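Local coordinates for putative DNA-binding protein (Salmonella choleraesuis, PDB 2HX0) that is a putative DNA-binding protein of the Plants and Prokaryotes Conserved family that forms a trimer and binds magnesium at a histidine site, at residues 46-51 / 123-128. The protein carries 2 engineered substitutions. Sequence-based numbering, arbitrary orientation.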
ATOM      1  N   ALA A  46     -10.725  -8.037 -12.510  1.00 10.43           N
ATOM      2  CA  ALA A  46     -10.459  -6.661 -12.083  1.00  8.90           C
ATOM      3  C   ALA A  46      -9.877  -6.689 -10.678  1.00 10.02           C
ATOM      4  O   ALA A  46     -10.561  -6.382  -9.704  1.00 11.44           O
ATOM      5  CB  ALA A  46     -11.747  -5.858 -12.098  1.00 10.31           C
ATOM      6  N   ALA A  47      -8.599  -7.036 -10.581  1.00  8.53           N
ATOM      7  CA  ALA A  47      -7.957  -7.161  -9.287  1.00  7.65           C
ATOM      8  C   ALA A  47      -6.849  -6.155  -9.036  1.00  7.39           C
ATOM      9  O   ALA A  47      -6.393  -5.469  -9.948  1.00  8.67           O
ATOM     10  CB  ALA A  47      -7.412  -8.590  -9.130  1.00 11.25           C
ATOM     11  N   TRP A  48      -6.433  -6.060  -7.779  1.00  8.47           N
ATOM     12  CA  TRP A  48      -5.349  -5.162  -7.399  1.00  7.68           C
ATOM     13  C   TRP A  48      -4.692  -5.738  -6.154  1.00  7.56           C
ATOM     14  O   TRP A  48      -5.292  -6.549  -5.449  1.00  8.35           O
ATOM     15  CB  TRP A  48      -5.893  -3.740  -7.143  1.00  8.45           C
ATOM     16  CG  TRP A  48      -6.361  -3.429  -5.737  1.00  8.55           C
ATOM     17  CD1 TRP A  48      -5.648  -2.805  -4.753  1.00  7.48           C
ATOM     18  CD2 TRP A  48      -7.660  -3.682  -5.190  1.00  8.01           C
ATOM     19  NE1 TRP A  48      -6.423  -2.649  -3.629  1.00  9.21           N
ATOM     20  CE2 TRP A  48      -7.664  -3.180  -3.871  1.00  7.05           C
ATOM     21  CE3 TRP A  48      -8.822  -4.285  -5.689  1.00  8.34           C
ATOM     22  CZ2 TRP A  48      -8.789  -3.259  -3.040  1.00  7.77           C
ATOM     23  CZ3 TRP A  48      -9.940  -4.366  -4.864  1.00  8.53           C
ATOM     24  CH2 TRP A  48      -9.913  -3.854  -3.552  1.00  8.31           C
ATOM     25  N   ILE A  49      -3.447  -5.352  -5.905  1.00  7.57           N
ATOM     26  CA  ILE A  49      -2.747  -5.845  -4.725  1.00  7.77           C
ATOM     27  C   ILE A  49      -3.159  -4.965  -3.553  1.00  8.14           C
ATOM     28  O   ILE A  49      -2.817  -3.783  -3.505  1.00 10.53           O
ATOM     29  CB  ILE A  49      -1.222  -5.758  -4.893  1.00  8.51           C
ATOM     30  CG1 ILE A  49      -0.799  -6.405  -6.215  1.00  9.97           C
ATOM     31  CG2 ILE A  49      -0.547  -6.453  -3.717  1.00  7.95           C
ATOM     32  CD1 ILE A  49      -1.129  -7.912  -6.417  1.00 18.39           C
ATOM     33  N   ALA A  50      -3.906  -5.544  -2.618  1.00  7.73           N
ATOM     34  CA  ALA A  50      -4.385  -4.798  -1.459  1.00  9.29           C
ATOM     35  C   ALA A  50      -3.407  -4.816  -0.291  1.00 11.02           C
ATOM     36  O   ALA A  50      -3.491  -3.981   0.605  1.00 11.44           O
ATOM     37  CB  ALA A  50      -5.747  -5.342  -1.011  1.00 12.69           C
ATOM     38  N   GLY A  51      -2.485  -5.769  -0.301  1.00 10.42           N
ATOM     39  CA  GLY A  51      -1.507  -5.860   0.769  1.00 11.29           C
ATOM     40  C   GLY A  51      -0.429  -6.854   0.396  1.00 10.83           C
ATOM     41  O   GLY A  51      -0.716  -7.864  -0.241  1.00  9.67           O
ATOM     42  N   GLY A 123      -7.349  -8.067  -3.953  1.00  7.64           N
ATOM     43  CA  GLY A 123      -8.749  -7.698  -4.049  1.00  8.01           C
ATOM     44  C   GLY A 123      -9.244  -7.879  -5.471  1.00  8.89           C
ATOM     45  O   GLY A 123      -8.492  -7.676  -6.420  1.00  9.67           O
ATOM     46  N   GLU A 124     -10.500  -8.294  -5.611  1.00  7.89           N
ATOM     47  CA  GLU A 124     -11.137  -8.482  -6.916  1.00  7.92           C
ATOM     48  C   GLU A 124     -12.433  -7.674  -6.872  1.00  8.59           C
ATOM     49  O   GLU A 124     -13.152  -7.703  -5.873  1.00  9.27           O
ATOM     50  CB  GLU A 124     -11.452  -9.964  -7.162  1.00 11.41           C
ATOM     51  CG  GLU A 124     -12.497 -10.228  -8.263  1.00 11.64           C
ATOM     52  CD  GLU A 124     -11.965 -10.057  -9.683  1.00 13.04           C
ATOM     53  OE1 GLU A 124     -10.916  -9.411  -9.870  1.00 12.04           O
ATOM     54  OE2 GLU A 124     -12.612 -10.566 -10.624  1.00 13.49           O
ATOM     55  N   LEU A 125     -12.720  -6.947  -7.948  1.00  7.81           N
ATOM     56  CA  LEU A 125     -13.927  -6.121  -8.023  1.00  9.05           C
ATOM     57  C   LEU A 125     -14.913  -6.814  -8.966  1.00  8.97           C
ATOM     58  O   LEU A 125     -14.880  -6.601 -10.177  1.00 10.03           O
ATOM     59  CB  LEU A 125     -13.551  -4.733  -8.549  1.00  8.91           C
ATOM     60  CG  LEU A 125     -12.466  -4.049  -7.709  1.00 10.93           C
ATOM     61  CD1 LEU A 125     -11.838  -2.900  -8.486  1.00 13.68           C
ATOM     62  CD2 LEU A 125     -13.071  -3.569  -6.401  1.00 12.14           C
ATOM     63  N   PRO A 126     -15.823  -7.639  -8.411  1.00 11.60           N
ATOM     64  CA  PRO A 126     -16.810  -8.383  -9.198  1.00 12.04           C
ATOM     65  C   PRO A 126     -17.723  -7.615 -10.148  1.00 11.53           C
ATOM     66  O   PRO A 126     -18.224  -8.192 -11.109  1.00 12.82           O
ATOM     67  CB  PRO A 126     -17.603  -9.146  -8.132  1.00 14.14           C
ATOM     68  CG  PRO A 126     -16.627  -9.277  -6.992  1.00 14.89           C
ATOM     69  CD  PRO A 126     -16.011  -7.899  -6.974  1.00 12.45           C
ATOM     70  N   ALA A 127     -17.946  -6.329  -9.897  1.00 11.16           N
ATOM     71  CA  ALA A 127     -18.825  -5.553 -10.767  1.00 12.37           C
ATOM     72  C   ALA A 127     -18.095  -4.891 -11.930  1.00 12.22           C
ATOM     73  O   ALA A 127     -18.722  -4.266 -12.792  1.00 13.74           O
ATOM     74  CB  ALA A 127     -19.567  -4.493  -9.947  1.00 15.70           C
ATOM     75  N   LEU A 128     -16.775  -5.039 -11.970  1.00 10.17           N
ATOM     76  CA  LEU A 128     -15.984  -4.414 -13.022  1.00  8.80           C
ATOM     77  C   LEU A 128     -15.091  -5.387 -13.779  1.00  8.59           C
ATOM     78  O   LEU A 128     -14.887  -6.523 -13.362  1.00 10.15           O
ATOM     79  CB  LEU A 128     -15.095  -3.323 -12.414  1.00 10.56           C
ATOM     80  CG  LEU A 128     -15.783  -2.245 -11.574  1.00 10.84           C
ATOM     81  CD1 LEU A 128     -14.729  -1.416 -10.857  1.00 12.32           C
ATOM     82  CD2 LEU A 128     -16.649  -1.357 -12.460  1.00 11.27           C
TER
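The carboxylate of Glu124 is held by several donors at the start of strand 47-56. OE1 takes the amide of Ala46 on its syn side (N to OE1 3.0 Å), while OE2 accepts the amide of Arg45 and forms a salt bridge with Arg148. A bend at chi2 (76°) swings CD back toward Ala46. Next to it, Ala46 O accepts Leu125 N at 2.8 Å, continuing the antiparallel pairing just beyond the end of strand 113-124. Between strands 47-56 and 113-124, Trp48 and Gly123 form an antiparallel hydrogen-bonded pair, with Trp48 N donating to Gly123 O and Gly123 N to Trp48 O. The Trp48 indole, with CG between backbone N and carbonyl carbon (chi1 89°), lies over Gly123, whose CA makes a CH-pi contact 3.9 Å from the six-membered ring centroid. This close fit depends on the absence of a side chain at Gly123. Leu125 CD2 meets Trp48 CZ3 obliquely at 3.6 Å, and Trp48 NE1 donates to Ala50 O of the second subunit, tying the pairing to the trimer interface. In the main antiparallel sheet, strand 47-56 runs between strands 113-124 and 75-86, with strand 15-25 on the far side of 113-124.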